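Local coordinates for protein carbonic anhydrase (Porphyridium purpureum, PDB 1DDZ) that probably catalyses the reversible hydration of carbon dioxide to hydrogencarbonate and a proton, as a zinc-dependent enzyme of the beta-carbonic anhydrase class, at residues S11-K16 against V445-I450; N82-L87 against G219-L224; R160-Y165 against V184-H189. All blocks are in the same frame, centred on the assembly; numbering follows the deposited sequence.

The three contacts are nested along the chain: contact 3 lies inside the loop closed by contact 2, and both lie within that of contact 1, which joins helix 12-25 to the end of helix 426-447. Contacts 2 and 3 belong to the first of the two carbonic anhydrase repeats in the sequence. Their centres are 22 Å apart, and Leu-224 of one packs on Val-184 and Leu-185 of the other, so the edge strand 222-227 meets helix 172-193. Contact 1 is centred 40 Å from each of the others, on the opposite side of the chain's centre from contact 2. Contacts 1 and 3 also touch the second subunit, so parts of both lie at the dimer interface.

Contact 1 (S11-K16 against V445-I450)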
# COMPACT_ATOMS: atom_id res chain seq x y z
N SER A 11 -24.20 10.23 -10.25
CA SER A 11 -23.42 11.26 -10.92
C SER A 11 -23.41 10.89 -12.39
O SER A 11 -23.78 9.77 -12.76
CB SER A 11 -21.97 11.27 -10.41
OG SER A 11 -21.31 10.05 -10.71
N ASP A 12 -22.93 11.81 -13.22
CA ASP A 12 -22.82 11.57 -14.63
C ASP A 12 -21.92 10.39 -14.93
O ASP A 12 -22.20 9.63 -15.85
CB ASP A 12 -22.29 12.81 -15.32
CG ASP A 12 -23.26 13.97 -15.24
OD1 ASP A 12 -24.44 13.75 -14.87
OD2 ASP A 12 -22.83 15.10 -15.55
N LEU A 13 -20.85 10.22 -14.15
CA LEU A 13 -19.95 9.09 -14.36
C LEU A 13 -20.75 7.80 -14.16
O LEU A 13 -20.68 6.89 -14.98
CB LEU A 13 -18.80 9.10 -13.37
CG LEU A 13 -17.39 8.83 -13.89
CD1 LEU A 13 -16.59 8.20 -12.78
CD2 LEU A 13 -17.39 7.94 -15.10
N GLU A 14 -21.48 7.74 -13.06
CA GLU A 14 -22.31 6.57 -12.73
C GLU A 14 -23.30 6.24 -13.85
O GLU A 14 -23.42 5.08 -14.25
CB GLU A 14 -23.05 6.81 -11.40
CG GLU A 14 -22.33 6.22 -10.17
CD GLU A 14 -22.46 7.04 -8.88
OE1 GLU A 14 -21.62 6.81 -7.97
OE2 GLU A 14 -23.37 7.90 -8.76
N LYS A 15 -23.97 7.25 -14.39
CA LYS A 15 -24.93 7.04 -15.46
C LYS A 15 -24.20 6.49 -16.67
O LYS A 15 -24.62 5.50 -17.27
CB LYS A 15 -25.61 8.35 -15.84
CG LYS A 15 -26.50 8.92 -14.75
CD LYS A 15 -27.10 10.20 -15.23
CE LYS A 15 -27.96 10.86 -14.17
NZ LYS A 15 -28.36 12.22 -14.65
N LYS A 16 -23.09 7.14 -17.01
CA LYS A 16 -22.28 6.71 -18.12
C LYS A 16 -21.92 5.23 -18.02
O LYS A 16 -22.04 4.48 -18.99
CB LYS A 16 -21.00 7.54 -18.18
CG LYS A 16 -20.06 7.11 -19.28
CD LYS A 16 -20.75 7.27 -20.62
CE LYS A 16 -19.89 6.79 -21.77
NZ LYS A 16 -20.40 7.28 -23.09
N VAL A 445 -10.60 4.28 -12.80
CA VAL A 445 -9.67 5.33 -13.22
C VAL A 445 -10.41 6.63 -13.51
O VAL A 445 -9.88 7.69 -13.24
CB VAL A 445 -8.64 4.92 -14.37
CG1 VAL A 445 -8.69 3.46 -14.68
CG2 VAL A 445 -8.75 5.77 -15.60
N CYS A 446 -11.64 6.53 -13.98
CA CYS A 446 -12.45 7.71 -14.28
C CYS A 446 -12.82 8.45 -12.99
O CYS A 446 -12.91 9.69 -12.97
CB CYS A 446 -13.74 7.30 -15.00
SG CYS A 446 -13.48 6.79 -16.72
N ALA A 447 -13.02 7.68 -11.93
CA ALA A 447 -13.37 8.22 -10.64
C ALA A 447 -12.18 8.74 -9.81
O ALA A 447 -12.40 9.36 -8.78
CB ALA A 447 -14.18 7.18 -9.86
N THR A 448 -10.94 8.55 -10.25
CA THR A 448 -9.80 9.05 -9.49
C THR A 448 -9.74 10.57 -9.49
O THR A 448 -10.06 11.21 -10.49
CB THR A 448 -8.45 8.56 -10.04
OG1 THR A 448 -8.27 9.07 -11.36
CG2 THR A 448 -8.37 7.04 -10.04
N SER A 449 -9.23 11.16 -8.41
CA SER A 449 -9.09 12.62 -8.33
C SER A 449 -8.23 13.11 -9.50
O SER A 449 -8.46 14.18 -10.05
CB SER A 449 -8.42 13.01 -7.00
OG SER A 449 -7.20 12.31 -6.83
N ILE A 450 -7.32 12.25 -9.94
CA ILE A 450 -6.39 12.53 -11.03
C ILE A 450 -7.09 12.77 -12.37
O ILE A 450 -6.86 13.78 -13.03
CB ILE A 450 -5.34 11.38 -11.14
CG1 ILE A 450 -4.56 11.26 -9.83
CG2 ILE A 450 -4.42 11.59 -12.32
CD1 ILE A 450 -3.72 9.99 -9.66
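Leu-13, in the first turn of helix 12-25, and Ala-447, near the end of helix 426-447, bring their CA atoms to 7.6 Å, the nearest backbone approach between the two segments. The first helix starts with a capping box: Ser-11 N donates to Glu-14 OE2 at 2.9 Å, approaching from above the carboxylate plane, while Glu-14 N returns a weak bond to Ser-11 OG. Although 428 residues lie between the segments, one leucine makes the whole join. The fork of its two methyls faces Cys-446 CB, with Leu-13 CD1 and Leu-13 CD2 each 3.7 Å from that carbon. CD1 also rests on the backbone beyond, 3.7 Å from Ala-447 N, and touches Ala-447 CB at 3.9 Å. The beta carbon of the cysteine rather than its sulfur bears the closest contact, since SG stands anti to the carbonyl carbon (chi1 -73°). All three residues are buried, and no hydrogen bond crosses between the segments. The C-terminal part of the chain closes over the same leucine, as Ala-484 and Asp-486 pack on it, and Asp-486 OD1 adds a separate polar tie to Ser-11 OG. The junction thus illustrates how an N-terminal helix, its start ordered by a cap, can be fastened to a distant carbonic anhydrase domain by apolar packing. The second subunit borders it too: Glu-14 OE1 forms a salt bridge with Arg-410 of that subunit, and Ala-447 O accepts from its Arg-407. Past the alanine the chain bends and helix 449-456 begins, with Thr-448 as its N-cap. Thr-448 OG1 accepts from Val-451 N and donates to Val-445 O at 2.8 Å; Thr-448 N reaches that same oxygen at 3.3 Å, both donors coming from one face of the carbonyl plane.

Contact 2 (N82-L87 against G219-L224)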
# COMPACT_ATOMS: atom_id res chain seq x y z
N ASN A 82 10.56 -9.44 -22.73
CA ASN A 82 10.81 -10.66 -23.50
C ASN A 82 11.81 -10.41 -24.61
O ASN A 82 12.63 -11.25 -24.90
CB ASN A 82 9.52 -11.24 -24.09
CG ASN A 82 8.95 -10.39 -25.21
OD1 ASN A 82 8.43 -9.31 -24.97
ND2 ASN A 82 9.10 -10.85 -26.45
N GLN A 83 11.78 -9.20 -25.15
CA GLN A 83 12.67 -8.80 -26.23
C GLN A 83 14.12 -8.76 -25.73
O GLN A 83 15.02 -9.39 -26.30
CB GLN A 83 12.27 -7.42 -26.71
CG GLN A 83 12.57 -7.14 -28.14
CD GLN A 83 11.39 -6.54 -28.84
OE1 GLN A 83 10.34 -7.16 -28.91
NE2 GLN A 83 11.53 -5.32 -29.32
N LEU A 84 14.35 -8.02 -24.65
CA LEU A 84 15.69 -7.92 -24.09
C LEU A 84 16.25 -9.29 -23.73
O LEU A 84 17.45 -9.51 -23.75
CB LEU A 84 15.66 -7.04 -22.83
CG LEU A 84 15.42 -5.53 -22.97
CD1 LEU A 84 15.00 -4.94 -21.63
CD2 LEU A 84 16.65 -4.85 -23.50
N LEU A 85 15.38 -10.22 -23.34
CA LEU A 85 15.84 -11.55 -22.98
C LEU A 85 15.86 -12.51 -24.18
O LEU A 85 16.19 -13.68 -24.03
CB LEU A 85 14.98 -12.14 -21.86
CG LEU A 85 15.11 -11.53 -20.47
CD1 LEU A 85 14.16 -12.20 -19.49
CD2 LEU A 85 16.54 -11.67 -20.00
N ASP A 86 15.51 -12.01 -25.36
CA ASP A 86 15.45 -12.83 -26.57
C ASP A 86 14.50 -14.02 -26.35
O ASP A 86 14.82 -15.16 -26.69
CB ASP A 86 16.84 -13.35 -26.95
CG ASP A 86 16.92 -13.80 -28.40
OD1 ASP A 86 16.19 -13.24 -29.24
OD2 ASP A 86 17.75 -14.69 -28.70
N LEU A 87 13.34 -13.73 -25.75
CA LEU A 87 12.31 -14.75 -25.46
C LEU A 87 10.97 -14.40 -26.08
O LEU A 87 10.67 -13.22 -26.33
CB LEU A 87 12.08 -14.89 -23.94
CG LEU A 87 13.09 -15.66 -23.10
CD1 LEU A 87 12.66 -15.60 -21.63
CD2 LEU A 87 13.18 -17.10 -23.59
N GLY A 219 20.80 -1.32 -25.57
CA GLY A 219 19.98 -2.44 -25.13
C GLY A 219 20.77 -3.55 -24.49
O GLY A 219 20.29 -4.67 -24.38
N LYS A 220 21.95 -3.23 -23.95
CA LYS A 220 22.79 -4.24 -23.35
C LYS A 220 22.60 -4.34 -21.86
O LYS A 220 22.80 -3.38 -21.13
CB LYS A 220 24.25 -3.97 -23.68
CG LYS A 220 25.18 -5.09 -23.28
CD LYS A 220 26.58 -4.91 -23.82
CE LYS A 220 27.31 -6.23 -23.72
NZ LYS A 220 28.70 -6.24 -24.26
N LEU A 221 22.22 -5.52 -21.40
CA LEU A 221 22.00 -5.72 -19.98
C LEU A 221 23.31 -5.83 -19.22
O LEU A 221 24.20 -6.58 -19.64
CB LEU A 221 21.17 -6.97 -19.73
CG LEU A 221 19.73 -7.01 -20.26
CD1 LEU A 221 19.17 -8.39 -19.94
CD2 LEU A 221 18.87 -5.92 -19.64
N ARG A 222 23.43 -5.08 -18.12
CA ARG A 222 24.63 -5.08 -17.28
C ARG A 222 24.23 -5.76 -15.99
O ARG A 222 23.11 -5.59 -15.51
CB ARG A 222 25.10 -3.67 -16.97
CG ARG A 222 25.04 -2.71 -18.10
CD ARG A 222 25.91 -3.09 -19.24
NE ARG A 222 26.01 -1.96 -20.14
CZ ARG A 222 26.93 -1.84 -21.09
NH1 ARG A 222 27.83 -2.81 -21.25
NH2 ARG A 222 26.97 -0.76 -21.86
N ASP A 223 25.17 -6.47 -15.39
CA ASP A 223 24.90 -7.23 -14.18
C ASP A 223 25.00 -6.43 -12.89
O ASP A 223 25.90 -5.63 -12.74
CB ASP A 223 25.85 -8.42 -14.14
CG ASP A 223 25.39 -9.50 -13.22
OD1 ASP A 223 24.30 -9.37 -12.64
OD2 ASP A 223 26.14 -10.50 -13.08
N LEU A 224 24.03 -6.60 -12.00
CA LEU A 224 24.06 -5.92 -10.69
C LEU A 224 24.26 -6.95 -9.60
O LEU A 224 24.33 -6.60 -8.42
CB LEU A 224 22.77 -5.17 -10.39
CG LEU A 224 22.64 -3.70 -10.79
CD1 LEU A 224 23.71 -2.88 -10.12
CD2 LEU A 224 22.75 -3.58 -12.26
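Leu-84 closes the short helix 81-84 and packs against Gly-219, in the turn that leads into the edge strand 222-227 of the mixed sheet. The tight point is where Leu-84 CD2 lies 3.7 Å from Gly-219 O, the carbonyl of a residue with positive phi (62°), a conformation glycine adopts readily. Around this point Leu-221 fits more loosely: its CD1 is 4.2 Å from Leu-85 CD2, and its CD2 is 4.5 Å from Leu-84 CD1. With CG anti to the carbonyl carbon (chi1 -70°), Leu-84 extends its methyls among Trp-71, Tyr-214 and Trp-300, joining two strands and helix 292-307 in one apolar core. The outer side is polar and partly exposed. There a Schellman motif ends the helix at Asp-86, with Leu-87 N bonded to Asn-82 O at 2.7 Å, and Asn-82 ND2 lies in the plane of the Leu-87 carbonyl, 2.8 Å from Leu-87 O. Asp-86 OD1 forms a salt bridge with Lys-303. The side chain of Leu-84 is about 8 Å from that of zinc ligand His-130 and about 12 Å from the zinc ion, so this core lies near the metal site without contributing a ligand. Because no hydrogen bond links the two segments, their attachment depends on burying leucine side chains against each other and the glycine backbone.

Contact 3 (R160-Y165 against V184-H189); sequences RMNAKY and VLEQVH
At the break between helix 147-161 and the short helix 163-166, Met-161 and Asn-162 face Glu-186 on the long helix 172-193. The apolar touch is made by the thioether end: Met-161 CE lies 3.8 Å from Glu-186 CG and 3.9 Å from Glu-186 CD. Met-161 runs extended as far as its sulfur and then bends (chi3 -75°), which carries its methyl onto the glutamate stem; the two side chains cross obliquely. Asn-162 comes at the carboxylate from the opposite direction to the glutamate, with the amide and carboxylate planes 32° apart. Its ND2 stays 3.7 Å from Glu-186 OE2, and no hydrogen bond forms between them; that nitrogen bonds instead to Val-158 O, in the last turn of helix 147-161. In the alpha-beta-alpha architecture of this enzyme, helix 172-193 lies against the sheet on another side, where Gln-187 and Val-188 pack on Val-127 of strand 124-130. Glu-186 instead reaches the dimer partner: its OE1 forms a salt bridge with Arg-160 NH2 of the second subunit, and Arg-160 of this subunit pairs in the same way with Glu-186 of the second. Met-161 shares that interface, since it also packs on Arg-160 of the second subunit. With an alanine in place of Glu-186, lacking CG and the carboxylate, Arg-160 of the second subunit would probably be left without its mate and the Met-161 methyl without the stem it rests on. Asn-162 also borders Tyr-165, its CG lying at the edge of the phenol ring and in its plane. Leu-182, a turn before Glu-186 on the long helix, touches both Asn-162 and Tyr-165.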
# COMPACT_ATOMS: atom_id res chain seq x y z
N ARG A 160 19.96 8.42 0.26
CA ARG A 160 20.33 8.60 1.66
C ARG A 160 21.27 7.50 2.15
O ARG A 160 22.36 7.79 2.66
CB ARG A 160 19.07 8.67 2.52
CG ARG A 160 19.29 8.85 4.01
CD ARG A 160 17.96 9.07 4.74
NE ARG A 160 17.73 8.07 5.79
CZ ARG A 160 17.95 8.26 7.09
NH1 ARG A 160 18.42 9.42 7.53
NH2 ARG A 160 17.74 7.27 7.95
N MET A 161 20.87 6.25 1.98
CA MET A 161 21.68 5.10 2.39
C MET A 161 23.00 4.98 1.65
O MET A 161 23.93 4.37 2.16
CB MET A 161 20.92 3.79 2.17
CG MET A 161 19.76 3.54 3.10
SD MET A 161 18.92 1.96 2.75
CE MET A 161 17.99 2.37 1.24
N ASN A 162 23.08 5.54 0.45
CA ASN A 162 24.27 5.44 -0.35
C ASN A 162 24.93 6.77 -0.66
O ASN A 162 25.56 6.91 -1.70
CB ASN A 162 23.92 4.75 -1.66
CG ASN A 162 23.55 3.32 -1.46
OD1 ASN A 162 24.41 2.50 -1.24
ND2 ASN A 162 22.26 3.02 -1.55
N ALA A 163 24.83 7.72 0.25
CA ALA A 163 25.44 9.03 0.08
C ALA A 163 26.93 8.92 -0.27
O ALA A 163 27.42 9.59 -1.19
CB ALA A 163 25.24 9.85 1.35
N LYS A 164 27.64 8.04 0.43
CA LYS A 164 29.08 7.81 0.22
C LYS A 164 29.45 7.49 -1.22
O LYS A 164 30.47 7.96 -1.74
CB LYS A 164 29.58 6.72 1.15
CG LYS A 164 28.69 5.49 1.15
CD LYS A 164 28.85 4.69 2.42
CE LYS A 164 28.00 3.46 2.39
NZ LYS A 164 28.31 2.55 3.52
N TYR A 165 28.61 6.71 -1.88
CA TYR A 165 28.86 6.35 -3.27
C TYR A 165 28.44 7.48 -4.19
O TYR A 165 29.11 7.76 -5.17
CB TYR A 165 28.08 5.11 -3.61
CG TYR A 165 28.40 4.00 -2.65
CD1 TYR A 165 27.39 3.28 -2.02
CD2 TYR A 165 29.72 3.68 -2.37
CE1 TYR A 165 27.69 2.24 -1.14
CE2 TYR A 165 30.03 2.66 -1.50
CZ TYR A 165 29.02 1.94 -0.89
OH TYR A 165 29.37 0.92 -0.04
N VAL A 184 18.36 -0.38 -8.35
CA VAL A 184 18.14 -1.77 -8.73
C VAL A 184 18.65 -2.71 -7.64
O VAL A 184 17.93 -3.60 -7.20
CB VAL A 184 18.84 -2.13 -10.08
CG1 VAL A 184 18.73 -3.62 -10.35
CG2 VAL A 184 18.23 -1.38 -11.21
N LEU A 185 19.87 -2.46 -7.15
CA LEU A 185 20.47 -3.31 -6.10
C LEU A 185 19.64 -3.33 -4.83
O LEU A 185 19.50 -4.36 -4.17
CB LEU A 185 21.88 -2.86 -5.73
CG LEU A 185 23.05 -3.80 -6.01
CD1 LEU A 185 24.27 -3.31 -5.25
CD2 LEU A 185 22.72 -5.22 -5.59
N GLU A 186 19.11 -2.18 -4.46
CA GLU A 186 18.26 -2.09 -3.28
C GLU A 186 16.94 -2.87 -3.50
O GLU A 186 16.46 -3.58 -2.62
CB GLU A 186 18.00 -0.61 -2.98
CG GLU A 186 18.06 -0.24 -1.50
CD GLU A 186 19.36 -0.70 -0.81
OE1 GLU A 186 19.25 -1.65 0.01
OE2 GLU A 186 20.46 -0.12 -1.05
N GLN A 187 16.36 -2.79 -4.69
CA GLN A 187 15.13 -3.52 -4.97
C GLN A 187 15.41 -5.04 -4.94
O GLN A 187 14.63 -5.81 -4.39
CB GLN A 187 14.50 -3.07 -6.30
CG GLN A 187 14.23 -1.55 -6.42
CD GLN A 187 13.72 -0.91 -5.13
OE1 GLN A 187 12.78 -1.38 -4.52
NE2 GLN A 187 14.38 0.16 -4.70
N VAL A 188 16.55 -5.48 -5.47
CA VAL A 188 16.92 -6.89 -5.44
C VAL A 188 16.97 -7.32 -3.98
O VAL A 188 16.46 -8.39 -3.61
CB VAL A 188 18.28 -7.13 -6.10
CG1 VAL A 188 18.83 -8.52 -5.75
CG2 VAL A 188 18.13 -7.00 -7.60
N HIS A 189 17.55 -6.49 -3.13
CA HIS A 189 17.60 -6.80 -1.71
C HIS A 189 16.17 -7.01 -1.17
O HIS A 189 15.90 -7.95 -0.40
CB HIS A 189 18.24 -5.65 -0.92
CG HIS A 189 18.17 -5.84 0.58
ND1 HIS A 189 17.12 -5.35 1.34
CD2 HIS A 189 18.96 -6.53 1.43
CE1 HIS A 189 17.26 -5.76 2.59
NE2 HIS A 189 18.38 -6.47 2.67